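Local structure of peptidoglycan glycosyltransferase (Atopobium parvulum, 4OVD) at residues A[226-231]-A[260-265]; A[265-270]-A[283-288]. The protein belongs to the penicillin-binding protein family and carries a dimerisation domain and a penicillin-recognising (serine beta-lactamase-like) domain on one chain. All blocks are in the same frame, centred on the assembly; numbering follows the deposited sequence.

Contact 1. Residues A[226-231]-A[260-265]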
loop_
_atom_site.group_PDB
_atom_site.type_symbol
_atom_site.label_atom_id
_atom_site.label_comp_id
_atom_site.label_asym_id
_atom_site.label_seq_id
_atom_site.Cartn_x
_atom_site.Cartn_y
_atom_site.Cartn_z
ATOM N N GLU A 226 3.639 -17.317 7.738
ATOM C CA GLU A 226 2.912 -18.224 6.833
ATOM C C GLU A 226 2.071 -17.426 5.803
ATOM O O GLU A 226 1.930 -17.806 4.644
ATOM C CB GLU A 226 2.025 -19.188 7.635
ATOM C CG GLU A 226 1.930 -20.544 6.973
ATOM C CD GLU A 226 3.274 -21.267 6.906
ATOM O OE1 GLU A 226 4.130 -21.104 7.817
ATOM O OE2 GLU A 226 3.479 -22.030 5.936
ATOM N N LEU A 227 1.547 -16.277 6.217
ATOM C CA LEU A 227 0.791 -15.431 5.306
ATOM C C LEU A 227 1.744 -14.746 4.327
ATOM O O LEU A 227 1.412 -14.446 3.195
ATOM C CB LEU A 227 -0.003 -14.406 6.094
ATOM C CG LEU A 227 -0.986 -13.694 5.198
ATOM C CD1 LEU A 227 -1.881 -14.733 4.520
ATOM C CD2 LEU A 227 -1.770 -12.716 6.058
ATOM N N GLN A 228 2.962 -14.555 4.752
ATOM C CA GLN A 228 3.949 -13.933 3.896
ATOM C C GLN A 228 4.276 -14.879 2.782
ATOM O O GLN A 228 4.415 -14.486 1.649
ATOM C CB GLN A 228 5.196 -13.574 4.717
ATOM C CG GLN A 228 6.294 -12.958 3.910
ATOM C CD GLN A 228 5.915 -11.628 3.358
ATOM O OE1 GLN A 228 5.058 -10.914 3.926
ATOM N NE2 GLN A 228 6.552 -11.256 2.248
ATOM N N LYS A 229 4.333 -16.159 3.088
ATOM C CA LYS A 229 4.655 -17.156 2.069
ATOM C C LYS A 229 3.594 -17.250 0.988
ATOM O O LYS A 229 3.880 -17.424 -0.192
ATOM C CB LYS A 229 4.811 -18.505 2.777
ATOM C CG LYS A 229 5.152 -19.673 1.886
ATOM C CD LYS A 229 5.078 -20.954 2.720
ATOM C CE LYS A 229 5.456 -22.175 1.914
ATOM N NZ LYS A 229 6.883 -22.030 1.501
ATOM N N LYS A 230 2.348 -17.230 1.410
ATOM C CA LYS A 230 1.219 -17.222 0.483
ATOM C C LYS A 230 1.233 -15.953 -0.339
ATOM O O LYS A 230 0.972 -15.997 -1.533
ATOM C CB LYS A 230 -0.097 -17.262 1.235
ATOM C CG LYS A 230 -0.351 -18.544 2.009
ATOM C CD LYS A 230 -1.681 -18.447 2.746
ATOM C CE LYS A 230 -1.924 -19.671 3.587
ATOM N NZ LYS A 230 -1.952 -20.821 2.662
ATOM N N ALA A 231 1.470 -14.802 0.298
ATOM C CA ALA A 231 1.513 -13.550 -0.447
ATOM C C ALA A 231 2.523 -13.650 -1.579
ATOM O O ALA A 231 2.246 -13.267 -2.726
ATOM C CB ALA A 231 1.868 -12.388 0.455
ATOM N N ILE A 260 1.392 -4.490 9.532
ATOM C CA ILE A 260 1.431 -5.196 8.241
ATOM C C ILE A 260 1.616 -6.688 8.427
ATOM O O ILE A 260 2.649 -7.179 8.992
ATOM C CB ILE A 260 2.507 -4.611 7.363
ATOM C CG1 ILE A 260 2.161 -3.141 7.037
ATOM C CG2 ILE A 260 2.632 -5.398 6.039
ATOM C CD1 ILE A 260 3.371 -2.324 6.576
ATOM N N TYR A 261 0.612 -7.437 7.993
ATOM C CA TYR A 261 0.664 -8.849 8.155
ATOM C C TYR A 261 1.513 -9.520 7.126
ATOM O O TYR A 261 2.103 -10.561 7.408
ATOM C CB TYR A 261 -0.705 -9.466 8.069
ATOM C CG TYR A 261 -1.711 -8.947 9.027
ATOM C CD1 TYR A 261 -1.583 -9.180 10.398
ATOM C CD2 TYR A 261 -2.864 -8.362 8.557
ATOM C CE1 TYR A 261 -2.538 -8.726 11.283
ATOM C CE2 TYR A 261 -3.850 -7.924 9.426
ATOM C CZ TYR A 261 -3.701 -8.132 10.778
ATOM O OH TYR A 261 -4.693 -7.685 11.583
ATOM N N ALA A 262 1.522 -8.963 5.934
ATOM C CA ALA A 262 2.318 -9.485 4.807
ATOM C C ALA A 262 2.496 -8.436 3.736
ATOM O O ALA A 262 1.669 -7.567 3.582
ATOM C CB ALA A 262 1.656 -10.692 4.206
ATOM N N ALA A 263 3.602 -8.498 3.008
ATOM C CA ALA A 263 3.842 -7.556 1.947
ATOM C C ALA A 263 4.940 -8.038 1.044
ATOM O O ALA A 263 5.984 -8.562 1.509
ATOM C CB ALA A 263 4.195 -6.187 2.541
ATOM N N ALA A 264 4.744 -7.862 -0.252
ATOM C CA ALA A 264 5.765 -8.275 -1.201
ATOM C C ALA A 264 5.650 -7.580 -2.539
ATOM O O ALA A 264 4.597 -7.092 -2.892
ATOM C CB ALA A 264 5.702 -9.787 -1.390
ATOM N N SER A 265 6.776 -7.499 -3.234
ATOM C CA SER A 265 6.878 -6.967 -4.566
ATOM C C SER A 265 7.630 -7.995 -5.417
ATOM O O SER A 265 8.489 -8.679 -4.949
ATOM C CB SER A 265 7.680 -5.639 -4.553
ATOM O OG SER A 265 6.885 -4.653 -3.993
#

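Contact 2. Residues A[265-270]-A[283-288]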
loop_
_atom_site.group_PDB
_atom_site.type_symbol
_atom_site.label_atom_id
_atom_site.label_comp_id
_atom_site.label_asym_id
_atom_site.label_seq_id
_atom_site.Cartn_x
_atom_site.Cartn_y
_atom_site.Cartn_z
ATOM N N SER A 265 6.776 -7.499 -3.234
ATOM C CA SER A 265 6.878 -6.967 -4.566
ATOM C C SER A 265 7.630 -7.995 -5.417
ATOM O O SER A 265 8.489 -8.679 -4.949
ATOM C CB SER A 265 7.680 -5.639 -4.553
ATOM O OG SER A 265 6.885 -4.653 -3.993
ATOM N N TYR A 266 7.306 -8.049 -6.680
ATOM C CA TYR A 266 7.899 -8.940 -7.625
ATOM C C TYR A 266 8.654 -8.017 -8.546
ATOM O O TYR A 266 8.073 -7.019 -9.001
ATOM C CB TYR A 266 6.834 -9.730 -8.412
ATOM C CG TYR A 266 7.408 -10.728 -9.376
ATOM C CD1 TYR A 266 7.900 -10.324 -10.599
ATOM C CD2 TYR A 266 7.458 -12.088 -9.076
ATOM C CE1 TYR A 266 8.465 -11.232 -11.480
ATOM C CE2 TYR A 266 8.021 -13.001 -9.962
ATOM C CZ TYR A 266 8.529 -12.559 -11.148
ATOM O OH TYR A 266 9.059 -13.434 -12.053
ATOM N N PRO A 267 9.916 -8.370 -8.897
ATOM C CA PRO A 267 10.655 -9.583 -8.508
ATOM C C PRO A 267 11.063 -9.684 -7.066
ATOM O O PRO A 267 11.360 -8.665 -6.405
ATOM C CB PRO A 267 11.932 -9.567 -9.400
ATOM C CG PRO A 267 11.907 -8.302 -10.172
ATOM C CD PRO A 267 10.526 -7.679 -10.045
ATOM N N LEU A 268 11.153 -10.935 -6.607
ATOM C CA LEU A 268 11.522 -11.256 -5.260
ATOM C C LEU A 268 12.962 -11.685 -5.302
ATOM O O LEU A 268 13.445 -12.113 -6.348
ATOM C CB LEU A 268 10.702 -12.422 -4.746
ATOM C CG LEU A 268 9.250 -12.169 -4.359
ATOM C CD1 LEU A 268 8.434 -13.464 -4.310
ATOM C CD2 LEU A 268 9.252 -11.471 -3.012
ATOM N N PRO A 269 13.674 -11.533 -4.197
ATOM C CA PRO A 269 15.077 -11.982 -4.242
ATOM C C PRO A 269 15.326 -13.386 -3.655
ATOM O O PRO A 269 14.503 -13.893 -2.900
ATOM C CB PRO A 269 15.746 -11.020 -3.300
ATOM C CG PRO A 269 14.722 -10.805 -2.251
ATOM C CD PRO A 269 13.372 -10.863 -2.938
ATOM N N ASP A 270 16.510 -13.944 -3.910
ATOM C CA ASP A 270 16.904 -15.235 -3.328
ATOM C C ASP A 270 18.413 -15.321 -3.112
ATOM O O ASP A 270 19.192 -14.731 -3.874
ATOM C CB ASP A 270 16.488 -16.409 -4.203
ATOM C CG ASP A 270 17.327 -16.525 -5.452
ATOM O OD1 ASP A 270 17.702 -15.458 -5.991
ATOM O OD2 ASP A 270 17.589 -17.675 -5.894
ATOM N N ASN A 283 13.997 -3.950 -2.846
ATOM C CA ASN A 283 13.077 -2.896 -2.525
ATOM C C ASN A 283 11.664 -3.458 -2.429
ATOM O O ASN A 283 11.384 -4.499 -2.988
ATOM C CB ASN A 283 13.000 -1.944 -3.695
ATOM C CG ASN A 283 14.297 -1.228 -3.938
ATOM O OD1 ASN A 283 14.886 -0.647 -3.015
ATOM N ND2 ASN A 283 14.729 -1.221 -5.195
ATOM N N LEU A 284 10.788 -2.759 -1.715
ATOM C CA LEU A 284 9.367 -3.071 -1.760
ATOM C C LEU A 284 8.849 -1.999 -2.685
ATOM O O LEU A 284 8.854 -0.771 -2.349
ATOM C CB LEU A 284 8.624 -2.871 -0.444
ATOM C CG LEU A 284 8.248 -3.976 0.451
ATOM C CD1 LEU A 284 7.353 -3.351 1.517
ATOM C CD2 LEU A 284 7.501 -4.990 -0.400
ATOM N N LYS A 285 8.359 -2.403 -3.826
ATOM C CA LYS A 285 7.852 -1.428 -4.788
ATOM C C LYS A 285 6.767 -0.533 -4.213
ATOM O O LYS A 285 6.718 0.638 -4.541
ATOM C CB LYS A 285 7.388 -2.120 -6.058
ATOM C CG LYS A 285 8.545 -2.712 -6.853
ATOM C CD LYS A 285 8.060 -3.358 -8.140
ATOM C CE LYS A 285 9.272 -3.657 -9.027
ATOM N NZ LYS A 285 8.840 -4.487 -10.161
ATOM N N LEU A 286 5.883 -1.081 -3.383
ATOM C CA LEU A 286 4.838 -0.265 -2.724
ATOM C C LEU A 286 5.278 0.991 -2.048
ATOM O O LEU A 286 4.483 1.880 -1.774
ATOM C CB LEU A 286 4.212 -1.069 -1.584
ATOM C CG LEU A 286 3.405 -2.227 -2.087
ATOM C CD1 LEU A 286 3.092 -3.164 -0.973
ATOM C CD2 LEU A 286 2.133 -1.672 -2.683
ATOM N N VAL A 287 6.478 0.940 -1.555
ATOM C CA VAL A 287 7.144 2.025 -0.820
ATOM C C VAL A 287 8.023 2.914 -1.622
ATOM O O VAL A 287 8.055 4.174 -1.485
ATOM C CB VAL A 287 8.032 1.326 0.269
ATOM C CG1 VAL A 287 8.827 2.305 1.042
ATOM C CG2 VAL A 287 7.128 0.550 1.232
ATOM N N SER A 288 8.844 2.284 -2.432
ATOM C CA SER A 288 9.807 3.039 -3.168
ATOM C C SER A 288 9.531 3.274 -4.623
ATOM O O SER A 288 10.282 3.966 -5.216
ATOM C CB SER A 288 11.175 2.364 -2.976
ATOM O OG SER A 288 11.039 1.041 -3.418
#

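Contact 1. Residues A[226-231]-A[260-265]
Gln228 lays its side-chain amide against the backbone of Ala263 and holds it by two hydrogen bonds. Gln228 OE1 accepts from Ala263 N at 3.0 Å, with the donor on a lone pair in the carbonyl plane. Gln228 NE2 donates to Ala263 O at 2.9 Å. That bond leaves Gln228 nearly in its amide plane but arrives well above the carbonyl plane of Ala263. CG stands opposite the backbone N (chi1 178°), and the bend at chi2 (66°) turns the amide onto the strand.

This amide is the tight part of the contact: Gln228 OE1 also lies 3.2 Å from Ala262 CA. The axes of segments 226-231 and 262-265 come within 7.4 Å, at a signed crossing angle of -30°. Beside the amide the packing is ordinary and apolar. The small methyl of Ala262 fits between Leu227 and Ala231, with its CB 4.1 Å from Ala231 CB. Leu227 CD2 meets Tyr261 CB at 4.0 Å, while the tyrosine ring leads away and its OH bonds to Asn254. Phe549 of helix 542-556 packs on both Leu227 and Ala231. Tyr261 and Ala262 form a classic beta bulge opposite Ala252. The other flank of the helix is loose: Glu226 and Lys229 are exposed and take no part.

Strand 260-266 is outermost in the five-stranded antiparallel sheet of the penicillin-recognising fold. Ala262 and Ala264 bond inward to strand 248-253, and Gln228 fills the outward N-H and C=O of Ala263. NE2 also donates to Glu232, whose charge may polarise the amide. Bonds from both amide ends set its rotation and satisfy buried backbone polar groups.

Contact 2. Residues A[265-270]-A[283-288]
Two hydrogen bonds run between Lys285 and the end of strand 260-266. The first uses the backbone: Lys285 N donates to Ser265 OG at 2.7 Å, a bent bond with an N-H...O angle of 131°. Ser265 OG lies beside its own backbone N (chi1 -73°), which points the hydroxyl at the start of helix 285-288. It is also hydrogen-bonded to Ser249 OG on the neighbouring strand. The second bond uses the lysine tip. The chain of Lys285 runs extended beyond CG and brings NZ to 2.9 Å from Tyr266 O, in the carbonyl plane and on a lone pair. As a consequence of that bond, Lys285 NZ lies 3.6 Å from Pro267 CD, the two side chains crossing at about a right angle. NZ has a further, weak bond to Gln246 O.

Leu284 is the N-cap residue of this short helix, and its carbonyl oxygen accepts from both Val287 N and Ser288 N. On the other side, the strand ends in a cis peptide bond between Tyr266 and Pro267. Pro267 CB lies over one face of the Tyr266 ring, offset toward the rim.

Van der Waals contacts fill in around the polar pair. Lys285 CB and CG each pass 3.8 Å from Ser265 CB. Leu284 points its CB away but returns CD2 to 3.7 Å from Ser265 OG, and its side chain also packs on Gln162 and Ile163 of helix 161-164.

Strand 260-266 joins the two contacts, which follow each other along the chain and share Ser265. Their centres are 12 Å apart. Contact 1 sets the strand against helix 225-242; contact 2 ties its C-terminal end to the start of helix 285-288. The alternation of the strand separates the partners: the CB atoms of Ala262 and Ala264 point toward helix 225-242, while Ser265 points toward segment 283-288. The contacts also touch directly, with Leu284 CD2 3.8 Å from Ala264 CA. Helix 225-242 reaches contact 2 as well, since its Thr236 packs on Tyr266 and Leu268.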